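Local atomic coordinates of CpuTA1 (Curtobacterium pusillum, PDB entry 5K3W), a protein that belongs to the class IV aminotransferase family and binds pyridoxal-5'-phosphate. Residues A[266-271]-A[276-281]. Numbering follows the deposited sequence.
With PLP (pyridoxal-5'-phosphate), chain C.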
loop_
_atom_site.group_PDB
_atom_site.type_symbol
_atom_site.label_atom_id
_atom_site.label_comp_id
_atom_site.label_asym_id
_atom_site.label_seq_id
_atom_site.Cartn_x
_atom_site.Cartn_y
_atom_site.Cartn_z
ATOM N N LEU A 266 -13.258 21.519 -15.283
ATOM C CA LEU A 266 -12.490 20.362 -14.843
ATOM C C LEU A 266 -13.427 19.219 -14.489
ATOM O O LEU A 266 -14.516 19.436 -13.947
ATOM C CB LEU A 266 -11.633 20.676 -13.615
ATOM C CG LEU A 266 -10.632 21.812 -13.730
ATOM C CD1 LEU A 266 -10.076 22.110 -12.358
ATOM C CD2 LEU A 266 -9.514 21.427 -14.678
ATOM N N TRP A 267 -12.970 17.993 -14.766
ATOM C CA TRP A 267 -13.631 16.776 -14.307
ATOM C C TRP A 267 -12.607 15.816 -13.717
ATOM O O TRP A 267 -11.458 15.755 -14.163
ATOM C CB TRP A 267 -14.378 16.033 -15.439
ATOM C CG TRP A 267 -15.437 16.820 -16.133
ATOM C CD1 TRP A 267 -16.783 16.761 -15.910
ATOM C CD2 TRP A 267 -15.243 17.771 -17.187
ATOM N NE1 TRP A 267 -17.438 17.613 -16.762
ATOM C CE2 TRP A 267 -16.516 18.243 -17.559
ATOM C CE3 TRP A 267 -14.117 18.255 -17.863
ATOM C CZ2 TRP A 267 -16.696 19.197 -18.567
ATOM C CZ3 TRP A 267 -14.294 19.188 -18.868
ATOM C CH2 TRP A 267 -15.573 19.655 -19.208
ATOM N N LEU A 268 -13.043 15.062 -12.711
ATOM C CA LEU A 268 -12.404 13.815 -12.311
ATOM C C LEU A 268 -13.205 12.658 -12.898
ATOM O O LEU A 268 -14.431 12.614 -12.750
ATOM C CB LEU A 268 -12.350 13.681 -10.790
ATOM C CG LEU A 268 -11.444 14.649 -10.046
ATOM C CD1 LEU A 268 -11.265 14.181 -8.619
ATOM C CD2 LEU A 268 -10.110 14.781 -10.761
ATOM N N VAL A 269 -12.527 11.723 -13.550
ATOM C CA VAL A 269 -13.210 10.599 -14.191
ATOM C C VAL A 269 -12.612 9.284 -13.699
ATOM O O VAL A 269 -11.406 9.186 -13.451
ATOM C CB VAL A 269 -13.139 10.703 -15.732
ATOM C CG1 VAL A 269 -13.724 12.024 -16.194
ATOM C CG2 VAL A 269 -11.690 10.538 -16.230
ATOM N N SER A 270 -13.463 8.278 -13.549
ATOM C CA SER A 270 -13.056 6.953 -13.094
ATOM C C SER A 270 -14.206 5.998 -13.391
ATOM O O SER A 270 -15.321 6.428 -13.704
ATOM C CB SER A 270 -12.689 6.953 -11.604
ATOM O OG SER A 270 -13.806 7.254 -10.794
ATOM N N SER A 271 -13.928 4.691 -13.275
ATOM C CA SER A 271 -14.813 3.687 -13.870
ATOM C C SER A 271 -16.206 3.694 -13.253
ATOM O O SER A 271 -17.204 3.636 -13.979
ATOM C CB SER A 271 -14.213 2.291 -13.751
ATOM O OG SER A 271 -13.156 2.120 -14.667
ATOM N N ALA A 276 -17.212 13.241 -12.772
ATOM C CA ALA A 276 -17.633 14.136 -11.702
ATOM C C ALA A 276 -17.122 15.543 -11.978
ATOM O O ALA A 276 -15.905 15.782 -11.896
ATOM C CB ALA A 276 -17.125 13.637 -10.350
ATOM N N PRO A 277 -17.994 16.498 -12.293
ATOM C CA PRO A 277 -17.522 17.856 -12.600
ATOM C C PRO A 277 -17.112 18.607 -11.339
ATOM O O PRO A 277 -17.720 18.467 -10.274
ATOM C CB PRO A 277 -18.739 18.507 -13.270
ATOM C CG PRO A 277 -19.919 17.826 -12.640
ATOM C CD PRO A 277 -19.467 16.407 -12.291
ATOM N N ILE A 278 -16.071 19.417 -11.474
ATOM C CA ILE A 278 -15.470 20.112 -10.336
ATOM C C ILE A 278 -16.071 21.510 -10.221
ATOM O O ILE A 278 -15.951 22.326 -11.140
ATOM C CB ILE A 278 -13.940 20.182 -10.470
ATOM C CG1 ILE A 278 -13.338 18.765 -10.464
ATOM C CG2 ILE A 278 -13.368 21.040 -9.348
ATOM C CD1 ILE A 278 -11.837 18.697 -10.662
ATOM N N THR A 279 -16.711 21.783 -9.089
ATOM C CA THR A 279 -17.287 23.093 -8.817
ATOM C C THR A 279 -16.291 24.043 -8.172
ATOM O O THR A 279 -16.407 25.263 -8.336
ATOM C CB THR A 279 -18.502 22.966 -7.889
ATOM O OG1 THR A 279 -18.096 22.357 -6.654
ATOM C CG2 THR A 279 -19.574 22.123 -8.518
ATOM N N ALA A 280 -15.328 23.519 -7.423
ATOM C CA ALA A 280 -14.324 24.353 -6.783
ATOM C C ALA A 280 -13.021 23.570 -6.684
ATOM O O ALA A 280 -13.017 22.363 -6.420
ATOM C CB ALA A 280 -14.791 24.829 -5.396
ATOM N N LEU A 281 -11.918 24.259 -6.918
ATOM C CA LEU A 281 -10.594 23.678 -6.757
ATOM C C LEU A 281 -9.831 24.601 -5.820
ATOM O O LEU A 281 -9.558 25.754 -6.167
ATOM C CB LEU A 281 -9.880 23.526 -8.099
ATOM C CG LEU A 281 -8.501 22.868 -8.002
ATOM C CD1 LEU A 281 -8.660 21.448 -7.479
ATOM C CD2 LEU A 281 -7.733 22.897 -9.345
HETATM N N1 PLP C . -6.014 6.982 -10.962
HETATM C C2 PLP C . -5.980 6.015 -10.000
HETATM C C2A PLP C . -4.912 6.036 -8.923
HETATM C C3 PLP C . -6.921 5.003 -10.024
HETATM O O3 PLP C . -6.845 4.020 -9.026
HETATM C C4 PLP C . -7.875 4.974 -11.012
HETATM C C4A PLP C . -8.945 3.918 -11.081
HETATM C C5 PLP C . -7.914 5.941 -11.969
HETATM C C6 PLP C . -6.965 6.949 -11.940
HETATM C C5A PLP C . -8.997 5.907 -13.043
HETATM O O4P PLP C . -8.982 4.709 -13.797
HETATM P P PLP C . -10.326 4.134 -14.434
HETATM O O1P PLP C . -11.041 5.204 -15.229
HETATM O O2P PLP C . -11.247 3.593 -13.368
HETATM O O3P PLP C . -9.987 3.018 -15.388
HETATM O O HOH W 1 -15.587 22.658 -13.792
#
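Ile278 lays its CD1 methyl against Leu266, 3.6 Å from CB, and the same methyl reaches CG of Leu268 at 4.1 Å. Ile278 CG1 sits beside the backbone N (chi1 -63°) and the chain then runs on extended, which together bring CD1 between the two leucines. Leu281, beyond the corner at Thr279, adds its CD2 methyl to CD1 of Leu266, the two side chains crossing at about a right angle. On the other face of the sheet, Trp267 CD1 lies 3.7 Å from Pro277 CB, and these side chains also cross at about a right angle. Trp267 NE1 hydrogen-bonds to Thr293 OG1, which probably helps fix the indole.

The backbones form an antiparallel beta hairpin. Leu268 and Ala276 are a hydrogen-bonded pair, with Ala276 N to Leu268 O at 2.9 Å and nearly straight (171°). Leu268 N donates back to Ala276 O at 3.1 Å. Ile278 N donates to Leu266 O, also at 2.9 Å. Where the strands part, a water joins Leu266 N to Ile278 O.

At the far end, Ser271 binds the phosphate of pyridoxal-5'-phosphate, N and OG both donating to O2P. Strand 265-270 pairs on its other side with strand 212-217. Strand 195-199 packs on Leu268, Ile278 and Leu281, and helix 234-245 touches Val269 and Ser271.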